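Local coordinates for protein beta-galactosidase/beta-glucuronidase (Faecalibacterium prausnitzii L2-6, PDB 6MVF) that binds FMN and, as a gut bacterial family 2 glycoside hydrolase, probably cleaves beta-glucuronides, at residues Thr47-Asn55 with Tyr66-Ser74; Asp142-Phe153 with Pro359-Ala370. All coordinates share one frame; numbering follows the deposited sequence.

Contact 1 lies inside the N-terminal sugar-binding domain of the family 2 hydrolase. Contact 2 joins a loop of that same domain to the TIM barrel. Their centres are about 22 Å apart. Contact 1 is buried and links parts of the chain close in sequence. Aromatic side chains carry it, with a histidine-tyrosine hydrogen bond and two side-chain N-H groups on one backbone carbonyl. Contact 2 is only partly buried and spans more than 200 residues. It pairs an apolar core with a lysine ammonium, a carboxylate and two waters. The two contacts meet where R68 of contact 1 packs on D142 of contact 2. No other subunit touches either one.

Contact 1 (Thr47-Asn55 with Tyr66-Ser74); sequences TVTLPHTWN and YLRTTGVYS
V48 lays CG2 at the edge of the Y73 ring, 4.0 Å from Y73 CE2. Both residues belong to one antiparallel sheet of the sugar-binding domain, consistent with the jelly-roll sandwich of family 2. Strand 34-37 lies between strand 70-78 and 46-48, the outermost strand within this chain, and its W34 also touches Y73. L50 brings CD2 obliquely to the same ring corner. H52 holds CG anti to its backbone N (chi1 179°). This carries the imidazole to the hydroxyl end of Y73. H52 ND1 and Y73 OH are 2.6 Å apart in a nearly straight hydrogen bond at the imidazole edge, and either could donate. T53 OG1 accepts from N55 N in an ST turn and bonds to G157 O. The benzo end of W54, at CZ3 and CH2, lies along G71, and W54 CZ3 is 4.1 Å from Y73 CE1. At the other end W54 NE1 donates to L67 O over 3.0 Å. Replacing the indole by an alanine side chain is likely to leave a gap beside G71 and Y73 and cost L67 O a donor. N55 OD1 bonds to G157 N, while ND2 also reaches D58 OD1. The N55 amide and the Y66 ring are almost perpendicular, with ND2 at the ring edge. N55 ND2 donates to L67 O at 2.9 Å (171°), from the face of the carbonyl plane opposite W54 NE1.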
loop_
_atom_site.group_PDB
_atom_site.type_symbol
_atom_site.label_atom_id
_atom_site.label_comp_id
_atom_site.label_asym_id
_atom_site.label_seq_id
_atom_site.Cartn_x
_atom_site.Cartn_y
_atom_site.Cartn_z
ATOM N N THR A 47 3.520 3.271 -31.011
ATOM C CA THR A 47 4.020 2.571 -29.843
ATOM C C THR A 47 2.869 2.341 -28.886
ATOM O O THR A 47 2.023 3.220 -28.695
ATOM C CB THR A 47 5.127 3.350 -29.148
ATOM O OG1 THR A 47 4.678 4.688 -28.928
ATOM C CG2 THR A 47 6.368 3.361 -30.013
ATOM N N VAL A 48 2.833 1.136 -28.311
ATOM C CA VAL A 48 1.697 0.651 -27.541
ATOM C C VAL A 48 2.231 -0.076 -26.319
ATOM O O VAL A 48 3.353 -0.587 -26.311
ATOM C CB VAL A 48 0.789 -0.305 -28.363
ATOM C CG1 VAL A 48 0.239 0.385 -29.626
ATOM C CG2 VAL A 48 1.542 -1.594 -28.722
ATOM N N THR A 49 1.399 -0.136 -25.286
ATOM C CA THR A 49 1.649 -0.991 -24.137
ATOM C C THR A 49 0.581 -2.080 -24.077
ATOM O O THR A 49 -0.593 -1.821 -24.353
ATOM C CB THR A 49 1.678 -0.153 -22.856
ATOM O OG1 THR A 49 2.796 0.747 -22.918
ATOM C CG2 THR A 49 1.831 -1.033 -21.633
ATOM N N LEU A 50 1.000 -3.320 -23.771
ATOM C CA LEU A 50 0.058 -4.429 -23.597
ATOM C C LEU A 50 -0.572 -4.397 -22.204
ATOM O O LEU A 50 0.078 -3.993 -21.235
ATOM C CB LEU A 50 0.758 -5.768 -23.788
ATOM C CG LEU A 50 1.587 -5.927 -25.053
ATOM C CD1 LEU A 50 2.067 -7.373 -25.153
ATOM C CD2 LEU A 50 0.785 -5.478 -26.281
ATOM N N PRO A 51 -1.833 -4.860 -22.058
ATOM C CA PRO A 51 -2.781 -5.431 -23.032
ATOM C C PRO A 51 -3.216 -4.492 -24.124
ATOM O O PRO A 51 -3.448 -3.322 -23.857
ATOM C CB PRO A 51 -4.003 -5.805 -22.171
ATOM C CG PRO A 51 -3.801 -5.121 -20.875
ATOM C CD PRO A 51 -2.324 -5.039 -20.680
ATOM N N HIS A 52 -3.365 -5.012 -25.340
ATOM C CA HIS A 52 -3.666 -4.141 -26.462
ATOM C C HIS A 52 -4.519 -4.841 -27.507
ATOM O O HIS A 52 -4.333 -6.023 -27.807
ATOM C CB HIS A 52 -2.382 -3.629 -27.122
ATOM C CG HIS A 52 -2.644 -2.746 -28.294
ATOM N ND1 HIS A 52 -2.685 -3.221 -29.587
ATOM C CD2 HIS A 52 -2.943 -1.425 -28.366
ATOM C CE1 HIS A 52 -2.976 -2.227 -30.406
ATOM N NE2 HIS A 52 -3.137 -1.126 -29.691
ATOM N N THR A 53 -5.449 -4.087 -28.064
ATOM C CA THR A 53 -6.111 -4.475 -29.294
ATOM C C THR A 53 -6.216 -3.252 -30.183
ATOM O O THR A 53 -6.454 -2.146 -29.696
ATOM C CB THR A 53 -7.510 -5.047 -29.060
ATOM O OG1 THR A 53 -8.143 -5.243 -30.334
ATOM C CG2 THR A 53 -8.355 -4.107 -28.185
ATOM N N TRP A 54 -6.045 -3.446 -31.488
ATOM C CA TRP A 54 -6.273 -2.335 -32.408
ATOM C C TRP A 54 -7.764 -2.094 -32.672
ATOM O O TRP A 54 -8.103 -1.106 -33.327
ATOM C CB TRP A 54 -5.490 -2.560 -33.721
ATOM C CG TRP A 54 -5.886 -3.790 -34.517
ATOM C CD1 TRP A 54 -7.003 -3.945 -35.317
ATOM C CD2 TRP A 54 -5.167 -5.030 -34.592
ATOM N NE1 TRP A 54 -7.022 -5.214 -35.867
ATOM C CE2 TRP A 54 -5.911 -5.898 -35.441
ATOM C CE3 TRP A 54 -3.975 -5.498 -34.018
ATOM C CZ2 TRP A 54 -5.490 -7.199 -35.737
ATOM C CZ3 TRP A 54 -3.555 -6.787 -34.313
ATOM C CH2 TRP A 54 -4.315 -7.626 -35.166
ATOM N N ASN A 55 -8.662 -2.940 -32.148
ATOM C CA ASN A 55 -10.101 -2.766 -32.327
ATOM C C ASN A 55 -10.780 -2.151 -31.105
ATOM O O ASN A 55 -12.009 -2.215 -30.997
ATOM C CB ASN A 55 -10.783 -4.100 -32.673
ATOM C CG ASN A 55 -10.274 -4.711 -33.976
ATOM O OD1 ASN A 55 -9.902 -5.894 -34.032
ATOM N ND2 ASN A 55 -10.243 -3.902 -35.026
ATOM N N TYR A 66 -15.010 -3.103 -38.541
ATOM C CA TYR A 66 -13.814 -2.968 -37.708
ATOM C C TYR A 66 -12.634 -3.585 -38.444
ATOM O O TYR A 66 -12.792 -4.563 -39.184
ATOM C CB TYR A 66 -13.968 -3.618 -36.318
ATOM C CG TYR A 66 -14.190 -5.128 -36.285
ATOM C CD1 TYR A 66 -15.462 -5.675 -36.443
ATOM C CD2 TYR A 66 -13.138 -6.001 -36.049
ATOM C CE1 TYR A 66 -15.674 -7.046 -36.388
ATOM C CE2 TYR A 66 -13.345 -7.382 -35.994
ATOM C CZ TYR A 66 -14.617 -7.895 -36.167
ATOM O OH TYR A 66 -14.815 -9.255 -36.107
ATOM N N LEU A 67 -11.445 -3.011 -38.231
ATOM C CA LEU A 67 -10.278 -3.407 -39.014
ATOM C C LEU A 67 -9.897 -4.847 -38.685
ATOM O O LEU A 67 -9.440 -5.143 -37.573
ATOM C CB LEU A 67 -9.110 -2.456 -38.757
ATOM C CG LEU A 67 -7.726 -2.845 -39.314
ATOM C CD1 LEU A 67 -7.718 -2.959 -40.837
ATOM C CD2 LEU A 67 -6.659 -1.868 -38.827
ATOM N N ARG A 68 -10.088 -5.747 -39.646
ATOM C CA ARG A 68 -9.565 -7.105 -39.559
ATOM C C ARG A 68 -8.392 -7.215 -40.524
ATOM O O ARG A 68 -8.523 -6.859 -41.701
ATOM C CB ARG A 68 -10.643 -8.149 -39.871
ATOM C CG ARG A 68 -11.938 -7.931 -39.070
ATOM C CD ARG A 68 -12.970 -9.022 -39.330
ATOM N NE ARG A 68 -12.380 -10.323 -39.033
ATOM C CZ ARG A 68 -13.049 -11.468 -38.988
ATOM N NH1 ARG A 68 -14.357 -11.479 -39.233
ATOM N NH2 ARG A 68 -12.404 -12.595 -38.694
ATOM N N THR A 69 -7.244 -7.678 -40.017
ATOM C CA THR A 69 -5.987 -7.625 -40.762
ATOM C C THR A 69 -4.836 -8.209 -39.954
ATOM O O THR A 69 -5.042 -8.790 -38.884
ATOM C CB THR A 69 -5.630 -6.188 -41.147
ATOM O OG1 THR A 69 -4.568 -6.196 -42.110
ATOM C CG2 THR A 69 -5.199 -5.374 -39.900
ATOM N N THR A 70 -3.615 -8.016 -40.426
ATOM C CA THR A 70 -2.431 -8.437 -39.697
ATOM C C THR A 70 -1.722 -7.223 -39.105
ATOM O O THR A 70 -1.358 -6.291 -39.831
ATOM C CB THR A 70 -1.500 -9.229 -40.605
ATOM O OG1 THR A 70 -2.250 -10.309 -41.192
ATOM C CG2 THR A 70 -0.309 -9.768 -39.787
ATOM N N GLY A 71 -1.558 -7.236 -37.785
ATOM C CA GLY A 71 -0.724 -6.279 -37.071
ATOM C C GLY A 71 0.503 -6.987 -36.523
ATOM O O GLY A 71 0.402 -8.088 -35.975
ATOM N N VAL A 72 1.661 -6.356 -36.697
ATOM C CA VAL A 72 2.938 -6.873 -36.222
ATOM C C VAL A 72 3.351 -6.054 -35.011
ATOM O O VAL A 72 3.502 -4.826 -35.101
ATOM C CB VAL A 72 4.020 -6.817 -37.312
ATOM C CG1 VAL A 72 5.356 -7.334 -36.779
ATOM C CG2 VAL A 72 3.587 -7.638 -38.484
ATOM N N TYR A 73 3.509 -6.733 -33.879
ATOM C CA TYR A 73 4.057 -6.149 -32.662
ATOM C C TYR A 73 5.531 -6.514 -32.594
ATOM O O TYR A 73 5.917 -7.624 -32.971
ATOM C CB TYR A 73 3.349 -6.675 -31.391
ATOM C CG TYR A 73 1.851 -6.374 -31.228
ATOM C CD1 TYR A 73 0.876 -7.190 -31.805
ATOM C CD2 TYR A 73 1.425 -5.302 -30.454
ATOM C CE1 TYR A 73 -0.476 -6.933 -31.637
ATOM C CE2 TYR A 73 0.079 -5.032 -30.279
ATOM C CZ TYR A 73 -0.875 -5.849 -30.876
ATOM O OH TYR A 73 -2.220 -5.558 -30.685
ATOM N N SER A 74 6.353 -5.595 -32.096
ATOM C CA SER A 74 7.754 -5.927 -31.888
ATOM C C SER A 74 8.321 -5.073 -30.769
ATOM O O SER A 74 7.901 -3.929 -30.568
ATOM C CB SER A 74 8.589 -5.747 -33.164
ATOM O OG SER A 74 8.766 -4.377 -33.446
#

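Contact 2 (Asp142-Phe153 with Pro359-Ala370); sequences DTPSMYPASADF and PFISVFKSGKDA
K365 sets CG anti to its carbonyl carbon (chi1 -72°) and runs extended beyond it, which takes NZ to the turn T143-M146 and the D142 carboxylate before it. Y147 has the same first torsion (chi1 -65°), and its ring slides past the lysine the opposite way. Three acceptors grip K365 NZ. D142 OD1 uses its syn lone pair in a salt bridge to K365 NZ at 2.9 Å. T143 O meets K365 NZ almost head-on at 2.9 Å. M146 O accepts from K365 NZ in the carbonyl plane at 2.8 Å. T143 O also takes M146 N, closing a type I beta turn. This is a domain interface: a loop of the sugar-binding domain sits on the TIM-barrel loop between strand 353-357 and helix 368-385. That helix carries the FMN-binding K379. Y147 OH accepts from K365 N at 2.9 Å. A water joins the same hydroxyl to K365 O. The F360 edge meets one face of Y147 in an offset edge-to-face pair, planes at 81°. P148, after a cis peptide bond, packs CD on P359 CB at 3.8 Å. P148 CB meets I361 CG2. A second water accepts from A149 N, while A151 CB lies 4.0 Å from I361 CD1.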
loop_
_atom_site.group_PDB
_atom_site.type_symbol
_atom_site.label_atom_id
_atom_site.label_comp_id
_atom_site.label_asym_id
_atom_site.label_seq_id
_atom_site.Cartn_x
_atom_site.Cartn_y
_atom_site.Cartn_z
ATOM N N ASP A 142 -10.465 -13.917 -40.968
ATOM C CA ASP A 142 -11.034 -15.259 -41.136
ATOM C C ASP A 142 -10.052 -16.195 -41.851
ATOM O O ASP A 142 -9.180 -15.755 -42.603
ATOM C CB ASP A 142 -12.338 -15.152 -41.927
ATOM C CG ASP A 142 -13.250 -16.354 -41.744
ATOM O OD1 ASP A 142 -12.890 -17.294 -40.996
ATOM O OD2 ASP A 142 -14.346 -16.345 -42.348
ATOM N N THR A 143 -10.163 -17.493 -41.589
ATOM C CA THR A 143 -9.381 -18.509 -42.283
ATOM C C THR A 143 -10.249 -19.742 -42.457
ATOM O O THR A 143 -11.251 -19.905 -41.754
ATOM C CB THR A 143 -8.098 -18.929 -41.546
ATOM O OG1 THR A 143 -8.401 -19.983 -40.623
ATOM C CG2 THR A 143 -7.431 -17.767 -40.815
ATOM N N PRO A 144 -9.892 -20.635 -43.381
ATOM C CA PRO A 144 -10.708 -21.855 -43.557
ATOM C C PRO A 144 -10.866 -22.702 -42.297
ATOM O O PRO A 144 -11.871 -23.411 -42.176
ATOM C CB PRO A 144 -9.955 -22.616 -44.658
ATOM C CG PRO A 144 -9.303 -21.540 -45.465
ATOM C CD PRO A 144 -8.930 -20.447 -44.484
ATOM N N SER A 145 -9.924 -22.644 -41.351
ATOM C CA SER A 145 -9.996 -23.442 -40.133
ATOM C C SER A 145 -10.382 -22.644 -38.887
ATOM O O SER A 145 -10.414 -23.215 -37.795
ATOM C CB SER A 145 -8.658 -24.137 -39.883
ATOM O OG SER A 145 -7.632 -23.187 -39.643
ATOM N N MET A 146 -10.693 -21.355 -39.012
ATOM C CA MET A 146 -10.805 -20.489 -37.843
ATOM C C MET A 146 -12.184 -20.546 -37.199
ATOM O O MET A 146 -13.207 -20.518 -37.883
ATOM C CB MET A 146 -10.497 -19.043 -38.229
ATOM C CG MET A 146 -10.559 -18.063 -37.066
ATOM S SD MET A 146 -9.363 -18.459 -35.761
ATOM C CE MET A 146 -7.826 -18.308 -36.684
ATOM N N TYR A 147 -12.201 -20.627 -35.869
ATOM C CA TYR A 147 -13.333 -20.229 -35.045
ATOM C C TYR A 147 -12.861 -19.212 -34.019
ATOM O O TYR A 147 -11.733 -19.324 -33.523
ATOM C CB TYR A 147 -13.946 -21.402 -34.302
ATOM C CG TYR A 147 -14.579 -22.445 -35.169
ATOM C CD1 TYR A 147 -15.929 -22.387 -35.454
ATOM C CD2 TYR A 147 -13.834 -23.513 -35.668
ATOM C CE1 TYR A 147 -16.532 -23.340 -36.222
ATOM C CE2 TYR A 147 -14.426 -24.483 -36.432
ATOM C CZ TYR A 147 -15.789 -24.392 -36.707
ATOM O OH TYR A 147 -16.428 -25.342 -37.468
ATOM N N PRO A 148 -13.692 -18.219 -33.666
ATOM C CA PRO A 148 -15.034 -17.915 -34.198
ATOM C C PRO A 148 -15.011 -17.316 -35.601
ATOM O O PRO A 148 -14.007 -16.726 -35.995
ATOM C CB PRO A 148 -15.590 -16.881 -33.204
ATOM C CG PRO A 148 -14.369 -16.192 -32.654
ATOM C CD PRO A 148 -13.287 -17.271 -32.608
ATOM N N ALA A 149 -16.103 -17.465 -36.347
ATOM C CA ALA A 149 -16.163 -16.886 -37.681
ATOM C C ALA A 149 -17.477 -16.153 -37.894
ATOM O O ALA A 149 -17.511 -15.116 -38.562
ATOM C CB ALA A 149 -15.966 -17.966 -38.740
ATOM N N SER A 150 -18.555 -16.671 -37.313
ATOM C CA SER A 150 -19.876 -16.064 -37.426
ATOM C C SER A 150 -20.470 -15.942 -36.026
ATOM O O SER A 150 -20.864 -16.946 -35.425
ATOM C CB SER A 150 -20.781 -16.891 -38.341
ATOM O OG SER A 150 -22.031 -16.242 -38.513
ATOM N N ALA A 151 -20.540 -14.720 -35.507
ATOM C CA ALA A 151 -21.037 -14.532 -34.152
ATOM C C ALA A 151 -21.444 -13.081 -33.943
ATOM O O ALA A 151 -21.025 -12.180 -34.673
ATOM C CB ALA A 151 -19.993 -14.952 -33.112
ATOM N N ASP A 152 -22.275 -12.875 -32.925
ATOM C CA ASP A 152 -22.765 -11.551 -32.547
ATOM C C ASP A 152 -21.844 -10.944 -31.492
ATOM O O ASP A 152 -22.234 -10.734 -30.347
ATOM C CB ASP A 152 -24.201 -11.651 -32.035
ATOM C CG ASP A 152 -24.811 -10.290 -31.672
ATOM O OD1 ASP A 152 -24.605 -9.325 -32.426
ATOM O OD2 ASP A 152 -25.528 -10.190 -30.652
ATOM N N PHE A 153 -20.594 -10.711 -31.883
ATOM C CA PHE A 153 -19.637 -10.006 -31.038
ATOM C C PHE A 153 -18.358 -9.806 -31.826
ATOM O O PHE A 153 -18.014 -10.610 -32.700
ATOM C CB PHE A 153 -19.340 -10.723 -29.692
ATOM C CG PHE A 153 -18.525 -11.994 -29.805
ATOM C CD1 PHE A 153 -19.139 -13.213 -30.049
ATOM C CD2 PHE A 153 -17.149 -11.976 -29.613
ATOM C CE1 PHE A 153 -18.395 -14.400 -30.132
ATOM C CE2 PHE A 153 -16.394 -13.155 -29.696
ATOM C CZ PHE A 153 -17.020 -14.368 -29.964
ATOM N N PRO A 359 -15.132 -21.285 -28.666
ATOM C CA PRO A 359 -15.952 -20.541 -29.644
ATOM C C PRO A 359 -16.364 -21.355 -30.866
ATOM O O PRO A 359 -16.294 -20.867 -31.991
ATOM C CB PRO A 359 -15.040 -19.374 -30.045
ATOM C CG PRO A 359 -13.671 -19.936 -29.893
ATOM C CD PRO A 359 -13.712 -20.915 -28.745
ATOM N N PHE A 360 -16.790 -22.597 -30.657
ATOM C CA PHE A 360 -17.406 -23.427 -31.697
ATOM C C PHE A 360 -18.850 -22.948 -31.880
ATOM O O PHE A 360 -19.800 -23.470 -31.290
ATOM C CB PHE A 360 -17.314 -24.889 -31.276
ATOM C CG PHE A 360 -17.707 -25.865 -32.336
ATOM C CD1 PHE A 360 -17.770 -25.480 -33.671
ATOM C CD2 PHE A 360 -18.036 -27.183 -31.986
ATOM C CE1 PHE A 360 -18.139 -26.396 -34.644
ATOM C CE2 PHE A 360 -18.413 -28.104 -32.946
ATOM C CZ PHE A 360 -18.465 -27.718 -34.276
ATOM N N ILE A 361 -19.021 -21.910 -32.700
ATOM C CA ILE A 361 -20.231 -21.097 -32.658
ATOM C C ILE A 361 -20.868 -20.963 -34.041
ATOM O O ILE A 361 -20.179 -20.735 -35.044
ATOM C CB ILE A 361 -19.925 -19.707 -32.055
ATOM C CG1 ILE A 361 -21.197 -18.872 -31.895
ATOM C CG2 ILE A 361 -18.887 -18.975 -32.873
ATOM C CD1 ILE A 361 -21.132 -17.903 -30.714
ATOM N N SER A 362 -22.198 -21.121 -34.081
ATOM C CA SER A 362 -23.088 -20.669 -35.155
ATOM C C SER A 362 -23.094 -21.542 -36.403
ATOM O O SER A 362 -24.152 -22.044 -36.792
ATOM C CB SER A 362 -22.761 -19.241 -35.583
ATOM O OG SER A 362 -23.425 -18.299 -34.773
ATOM N N VAL A 363 -21.937 -21.692 -37.048
ATOM C CA VAL A 363 -21.823 -22.216 -38.408
ATOM C C VAL A 363 -20.712 -23.251 -38.427
ATOM O O VAL A 363 -19.535 -22.906 -38.274
ATOM C CB VAL A 363 -21.524 -21.112 -39.432
ATOM C CG1 VAL A 363 -21.185 -21.741 -40.776
ATOM C CG2 VAL A 363 -22.690 -20.121 -39.536
ATOM N N PHE A 364 -21.071 -24.509 -38.641
ATOM C CA PHE A 364 -20.058 -25.548 -38.734
ATOM C C PHE A 364 -19.261 -25.379 -40.019
ATOM O O PHE A 364 -19.833 -25.177 -41.098
ATOM C CB PHE A 364 -20.703 -26.929 -38.689
ATOM C CG PHE A 364 -19.732 -28.041 -38.878
ATOM C CD1 PHE A 364 -18.922 -28.454 -37.828
ATOM C CD2 PHE A 364 -19.610 -28.671 -40.109
ATOM C CE1 PHE A 364 -18.017 -29.483 -37.998
ATOM C CE2 PHE A 364 -18.702 -29.697 -40.285
ATOM C CZ PHE A 364 -17.902 -30.105 -39.227
ATOM N N LYS A 365 -17.938 -25.439 -39.893
ATOM C CA LYS A 365 -17.005 -25.386 -41.013
ATOM C C LYS A 365 -16.434 -26.781 -41.260
ATOM O O LYS A 365 -15.822 -27.371 -40.359
ATOM C CB LYS A 365 -15.858 -24.416 -40.727
ATOM C CG LYS A 365 -16.187 -22.958 -40.750
ATOM C CD LYS A 365 -14.885 -22.174 -40.612
ATOM C CE LYS A 365 -15.112 -20.692 -40.749
ATOM N NZ LYS A 365 -13.845 -19.971 -40.505
ATOM N N SER A 366 -16.594 -27.282 -42.485
ATOM C CA SER A 366 -16.107 -28.602 -42.874
ATOM C C SER A 366 -14.590 -28.609 -43.054
ATOM O O SER A 366 -13.950 -27.576 -43.263
ATOM C CB SER A 366 -16.762 -29.043 -44.177
ATOM O OG SER A 366 -16.455 -28.103 -45.191
ATOM N N GLY A 367 -14.017 -29.805 -42.980
ATOM C CA GLY A 367 -12.590 -29.958 -43.167
ATOM C C GLY A 367 -11.844 -30.559 -41.994
ATOM O O GLY A 367 -12.338 -30.551 -40.862
ATOM N N LYS A 368 -10.645 -31.091 -42.263
ATOM C CA LYS A 368 -9.789 -31.613 -41.204
ATOM C C LYS A 368 -9.160 -30.497 -40.386
ATOM O O LYS A 368 -8.982 -30.654 -39.174
ATOM C CB LYS A 368 -8.685 -32.495 -41.782
ATOM C CG LYS A 368 -7.796 -33.111 -40.714
ATOM C CD LYS A 368 -6.732 -34.019 -41.300
ATOM C CE LYS A 368 -5.756 -33.252 -42.194
ATOM N NZ LYS A 368 -5.574 -33.916 -43.528
ATOM N N ASP A 369 -8.825 -29.369 -41.020
ATOM C CA ASP A 369 -8.146 -28.295 -40.303
ATOM C C ASP A 369 -9.095 -27.563 -39.354
ATOM O O ASP A 369 -8.707 -27.210 -38.235
ATOM C CB ASP A 369 -7.491 -27.338 -41.303
ATOM C CG ASP A 369 -6.168 -27.890 -41.847
ATOM O OD1 ASP A 369 -5.759 -28.986 -41.406
ATOM O OD2 ASP A 369 -5.534 -27.234 -42.702
ATOM N N ALA A 370 -10.346 -27.352 -39.766
ATOM C CA ALA A 370 -11.340 -26.802 -38.848
ATOM C C ALA A 370 -11.683 -27.782 -37.730
ATOM O O ALA A 370 -11.971 -27.358 -36.601
ATOM C CB ALA A 370 -12.614 -26.408 -39.606
HETATM O O HOH W 1 -15.307 -27.683 -37.135
HETATM O O HOH W 2 -18.356 -19.441 -36.170
#